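PDB 2XU0: erythrocyte membrane protein 1 from Plasmodium falciparum, which probably binds host cell surface receptors in adhesion and rosetting, here represented by its N-terminal segment and first Duffy-binding-like domain. Local coordinates for residues 218-232 with 245-257. The protein carries 10 engineered substitutions. Residues are numbered along the deposited sequence; the frame is centred on the assembly and turned at random.
Sequences QKGLQVVFKKIYKSL and GSGNYAKLREDWW. Engineered in segment 245-257: Ala250 (natural residue Ser).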
# COMPACT_ATOMS: atom_id res chain seq x y z
N GLN A 218 -12.41 17.00 -1.57
CA GLN A 218 -11.82 17.97 -0.63
C GLN A 218 -12.64 19.22 -0.45
O GLN A 218 -12.79 19.70 0.69
CB GLN A 218 -10.37 18.30 -1.00
CG GLN A 218 -9.42 17.15 -0.72
CD GLN A 218 -9.52 16.61 0.70
OE1 GLN A 218 -9.53 17.35 1.69
NE2 GLN A 218 -9.54 15.31 0.84
N LYS A 219 -13.18 19.75 -1.55
CA LYS A 219 -14.00 20.96 -1.51
C LYS A 219 -15.29 20.72 -0.74
O LYS A 219 -15.66 21.57 0.07
CB LYS A 219 -14.24 21.51 -2.93
CG LYS A 219 -12.92 21.99 -3.51
CD LYS A 219 -13.01 22.66 -4.86
CE LYS A 219 -11.61 22.82 -5.42
NZ LYS A 219 -10.82 23.88 -4.72
N GLY A 220 -15.89 19.53 -0.91
CA GLY A 220 -17.07 19.12 -0.17
C GLY A 220 -16.78 19.00 1.31
O GLY A 220 -17.53 19.54 2.13
N LEU A 221 -15.64 18.37 1.64
CA LEU A 221 -15.19 18.19 3.03
C LEU A 221 -14.92 19.51 3.73
O LEU A 221 -15.33 19.65 4.88
CB LEU A 221 -13.97 17.25 3.12
CG LEU A 221 -14.27 15.78 2.97
CD1 LEU A 221 -13.01 14.99 2.66
CD2 LEU A 221 -14.95 15.23 4.21
N GLN A 222 -14.29 20.48 3.06
CA GLN A 222 -14.08 21.78 3.68
C GLN A 222 -15.37 22.59 3.94
O GLN A 222 -15.43 23.31 4.94
CB GLN A 222 -12.93 22.60 3.06
CG GLN A 222 -12.94 22.73 1.56
CD GLN A 222 -11.57 23.09 1.02
OE1 GLN A 222 -10.66 22.26 0.95
NE2 GLN A 222 -11.43 24.33 0.58
N VAL A 223 -16.43 22.35 3.13
CA VAL A 223 -17.76 22.96 3.29
C VAL A 223 -18.44 22.31 4.51
O VAL A 223 -18.89 23.02 5.42
CB VAL A 223 -18.62 22.84 1.99
CG1 VAL A 223 -20.09 23.17 2.26
CG2 VAL A 223 -18.06 23.74 0.88
N VAL A 224 -18.48 20.95 4.56
CA VAL A 224 -19.07 20.20 5.68
C VAL A 224 -18.39 20.56 7.01
O VAL A 224 -19.08 20.81 8.00
CB VAL A 224 -19.09 18.67 5.45
CG1 VAL A 224 -19.79 17.94 6.60
CG2 VAL A 224 -19.78 18.33 4.14
N PHE A 225 -17.05 20.63 7.00
CA PHE A 225 -16.29 20.97 8.21
C PHE A 225 -16.42 22.42 8.69
O PHE A 225 -16.24 22.67 9.89
CB PHE A 225 -14.84 20.47 8.11
CG PHE A 225 -14.65 19.02 8.52
CD1 PHE A 225 -14.64 18.66 9.87
CD2 PHE A 225 -14.38 18.04 7.58
CE1 PHE A 225 -14.43 17.34 10.26
CE2 PHE A 225 -14.12 16.72 7.97
CZ PHE A 225 -14.14 16.38 9.31
N LYS A 226 -16.80 23.35 7.79
CA LYS A 226 -17.07 24.76 8.12
C LYS A 226 -18.42 24.83 8.89
O LYS A 226 -18.51 25.47 9.94
CB LYS A 226 -17.12 25.60 6.83
CG LYS A 226 -17.18 27.11 7.07
CD LYS A 226 -17.07 27.90 5.77
CE LYS A 226 -17.20 29.38 5.98
NZ LYS A 226 -17.26 30.10 4.67
N LYS A 227 -19.44 24.10 8.39
CA LYS A 227 -20.75 23.92 9.01
C LYS A 227 -20.60 23.32 10.40
O LYS A 227 -21.14 23.88 11.35
CB LYS A 227 -21.65 23.03 8.13
CG LYS A 227 -22.05 23.70 6.83
CD LYS A 227 -22.71 22.74 5.90
CE LYS A 227 -23.34 23.42 4.72
NZ LYS A 227 -24.10 22.45 3.89
N ILE A 228 -19.83 22.21 10.53
CA ILE A 228 -19.57 21.54 11.82
C ILE A 228 -18.98 22.53 12.81
O ILE A 228 -19.50 22.63 13.91
CB ILE A 228 -18.72 20.21 11.69
CG1 ILE A 228 -19.48 19.15 10.88
CG2 ILE A 228 -18.35 19.65 13.07
CD1 ILE A 228 -18.61 17.99 10.30
N TYR A 229 -17.95 23.31 12.39
CA TYR A 229 -17.30 24.31 13.23
C TYR A 229 -18.28 25.37 13.74
O TYR A 229 -18.21 25.72 14.92
CB TYR A 229 -16.13 25.00 12.51
CG TYR A 229 -15.38 25.98 13.38
CD1 TYR A 229 -14.61 25.55 14.45
CD2 TYR A 229 -15.46 27.35 13.14
CE1 TYR A 229 -13.89 26.45 15.24
CE2 TYR A 229 -14.76 28.27 13.93
CZ TYR A 229 -13.97 27.81 14.98
OH TYR A 229 -13.25 28.70 15.74
N LYS A 230 -19.15 25.88 12.85
CA LYS A 230 -20.16 26.89 13.20
C LYS A 230 -21.19 26.31 14.17
O LYS A 230 -21.62 27.01 15.09
CB LYS A 230 -20.85 27.43 11.94
CG LYS A 230 -20.05 28.52 11.21
CD LYS A 230 -20.80 29.08 9.99
CE LYS A 230 -20.60 28.27 8.73
NZ LYS A 230 -21.16 28.95 7.54
N SER A 231 -21.53 25.02 14.00
CA SER A 231 -22.50 24.31 14.85
C SER A 231 -21.98 24.00 16.26
O SER A 231 -22.79 23.61 17.12
CB SER A 231 -22.98 23.03 14.16
OG SER A 231 -22.08 21.95 14.35
N LEU A 232 -20.66 24.12 16.51
CA LEU A 232 -20.08 23.83 17.82
C LEU A 232 -20.45 24.91 18.83
O LEU A 232 -20.80 26.01 18.43
CB LEU A 232 -18.54 23.72 17.75
CG LEU A 232 -17.89 22.66 16.84
CD1 LEU A 232 -16.41 22.93 16.68
CD2 LEU A 232 -18.08 21.26 17.39
N GLY A 245 -8.54 33.92 16.15
CA GLY A 245 -9.95 33.58 16.25
C GLY A 245 -10.48 32.76 15.08
O GLY A 245 -11.60 32.26 15.15
N SER A 246 -9.69 32.63 13.99
CA SER A 246 -10.10 31.84 12.83
C SER A 246 -10.06 30.33 13.13
O SER A 246 -9.25 29.88 13.95
CB SER A 246 -9.29 32.19 11.58
OG SER A 246 -7.93 31.81 11.69
N GLY A 247 -10.98 29.59 12.51
CA GLY A 247 -11.14 28.15 12.69
C GLY A 247 -9.91 27.33 12.29
O GLY A 247 -9.33 27.55 11.22
N ASN A 248 -9.50 26.43 13.20
CA ASN A 248 -8.36 25.53 12.98
C ASN A 248 -8.98 24.24 12.46
O ASN A 248 -9.24 23.29 13.21
CB ASN A 248 -7.55 25.32 14.28
CG ASN A 248 -6.23 24.59 14.13
OD1 ASN A 248 -5.47 24.47 15.10
ND2 ASN A 248 -5.93 24.08 12.95
N TYR A 249 -9.29 24.25 11.16
CA TYR A 249 -9.93 23.16 10.46
C TYR A 249 -9.06 21.94 10.39
O TYR A 249 -9.60 20.84 10.47
CB TYR A 249 -10.45 23.62 9.09
CG TYR A 249 -11.52 24.69 9.22
CD1 TYR A 249 -12.81 24.36 9.62
CD2 TYR A 249 -11.23 26.03 8.99
CE1 TYR A 249 -13.80 25.34 9.76
CE2 TYR A 249 -12.20 27.02 9.12
CZ TYR A 249 -13.49 26.67 9.51
OH TYR A 249 -14.45 27.64 9.64
N ALA A 250 -7.73 22.11 10.34
CA ALA A 250 -6.80 20.98 10.32
C ALA A 250 -6.90 20.17 11.63
O ALA A 250 -7.00 18.95 11.57
CB ALA A 250 -5.38 21.47 10.10
N LYS A 251 -6.97 20.86 12.79
CA LYS A 251 -7.08 20.23 14.10
C LYS A 251 -8.48 19.62 14.27
O LYS A 251 -8.62 18.50 14.78
CB LYS A 251 -6.79 21.25 15.20
CG LYS A 251 -6.76 20.65 16.59
CD LYS A 251 -6.74 21.73 17.67
CE LYS A 251 -6.91 21.16 19.07
NZ LYS A 251 -5.90 20.11 19.38
N LEU A 252 -9.50 20.33 13.80
CA LEU A 252 -10.89 19.89 13.84
C LEU A 252 -11.10 18.59 13.05
O LEU A 252 -11.81 17.69 13.52
CB LEU A 252 -11.80 21.01 13.30
CG LEU A 252 -13.31 20.77 13.35
CD1 LEU A 252 -13.82 20.86 14.78
CD2 LEU A 252 -14.03 21.78 12.48
N ARG A 253 -10.49 18.48 11.85
CA ARG A 253 -10.62 17.28 11.02
C ARG A 253 -9.84 16.09 11.61
O ARG A 253 -10.32 14.96 11.52
CB ARG A 253 -10.17 17.54 9.59
CG ARG A 253 -11.02 18.52 8.84
CD ARG A 253 -11.02 18.04 7.41
NE ARG A 253 -10.53 19.03 6.49
CZ ARG A 253 -10.33 18.82 5.20
NH1 ARG A 253 -10.54 17.62 4.67
NH2 ARG A 253 -9.90 19.80 4.43
N GLU A 254 -8.65 16.35 12.21
CA GLU A 254 -7.79 15.38 12.89
C GLU A 254 -8.54 14.71 14.03
O GLU A 254 -8.42 13.49 14.22
CB GLU A 254 -6.60 16.10 13.55
CG GLU A 254 -5.42 16.33 12.64
CD GLU A 254 -4.34 17.23 13.21
OE1 GLU A 254 -3.45 17.63 12.42
OE2 GLU A 254 -4.38 17.55 14.42
N ASP A 255 -9.20 15.54 14.88
CA ASP A 255 -9.95 15.07 16.06
C ASP A 255 -11.20 14.38 15.62
O ASP A 255 -11.53 13.34 16.17
CB ASP A 255 -10.26 16.24 17.00
CG ASP A 255 -9.02 16.73 17.72
OD1 ASP A 255 -7.92 16.15 17.47
OD2 ASP A 255 -9.15 17.62 18.58
N TRP A 256 -11.86 14.89 14.57
CA TRP A 256 -13.02 14.19 14.05
C TRP A 256 -12.62 12.77 13.66
O TRP A 256 -13.30 11.83 14.04
CB TRP A 256 -13.65 14.93 12.86
CG TRP A 256 -15.00 14.38 12.50
CD1 TRP A 256 -16.20 14.75 13.03
CD2 TRP A 256 -15.27 13.28 11.62
NE1 TRP A 256 -17.21 13.99 12.48
CE2 TRP A 256 -16.67 13.07 11.62
CE3 TRP A 256 -14.46 12.45 10.82
CZ2 TRP A 256 -17.28 12.07 10.86
CZ3 TRP A 256 -15.07 11.47 10.04
CH2 TRP A 256 -16.46 11.28 10.08
N TRP A 257 -11.48 12.61 12.93
CA TRP A 257 -11.03 11.29 12.51
C TRP A 257 -10.78 10.40 13.72
O TRP A 257 -11.33 9.31 13.81
CB TRP A 257 -9.76 11.37 11.63
CG TRP A 257 -9.27 10.00 11.25
CD1 TRP A 257 -8.26 9.30 11.85
CD2 TRP A 257 -9.94 9.06 10.39
NE1 TRP A 257 -8.17 8.04 11.32
CE2 TRP A 257 -9.23 7.84 10.47
CE3 TRP A 257 -11.06 9.15 9.54
CZ2 TRP A 257 -9.55 6.74 9.67
CZ3 TRP A 257 -11.38 8.06 8.75
CH2 TRP A 257 -10.64 6.86 8.83
O HOH W 1 -8.97 19.97 2.19
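Gly247 lies over one face of the Tyr229 ring, its CA 4.0 Å from the ring centroid in a CH-pi contact; with no side chain, the backbone itself can approach the aromatic surface. The phenol OH of Tyr229 is hydrogen-bonded to Arg237 O, in the short helix 234-239 between the two. Tyr249, in the first turn of helix 249-268, brings ring atom CE1 to 3.6 Å from Tyr229 CB, and its edge faces Phe225 O. Leu252 has CG anti to its backbone N (chi1 -176°), which sends CD2 toward Phe225 O and Tyr229 CB while CD1 meets Leu232 CD1 at 3.8 Å; a branched aliphatic suits this place because its two methyls can meet different partners. Arg253 is a knob in the hole formed by Gln218, Leu221, Gln222 and Phe225. Its CG sits above the centre of the Phe225 ring, 3.5 Å from the centroid, and bends at chi2 and chi3 carry the guanidinium onward. There NH1 donates a nearly straight bond (165°) to Gln218 OE1, 3.2 Å away, with amide and guanidinium nearly coplanar; NH1 also reaches Val203 O. Trp256 offers its broad, flat indole to the edge of Phe225, an edge-to-face pair with the five-membered ring, planes at 89°. Within this Duffy-binding domain, the perpendicular helices thus meet through an apolar centre that includes the aliphatic part of Arg253, whose guanidinium forms the polar end, its positive charge probably stabilised by neutral carbonyl oxygens.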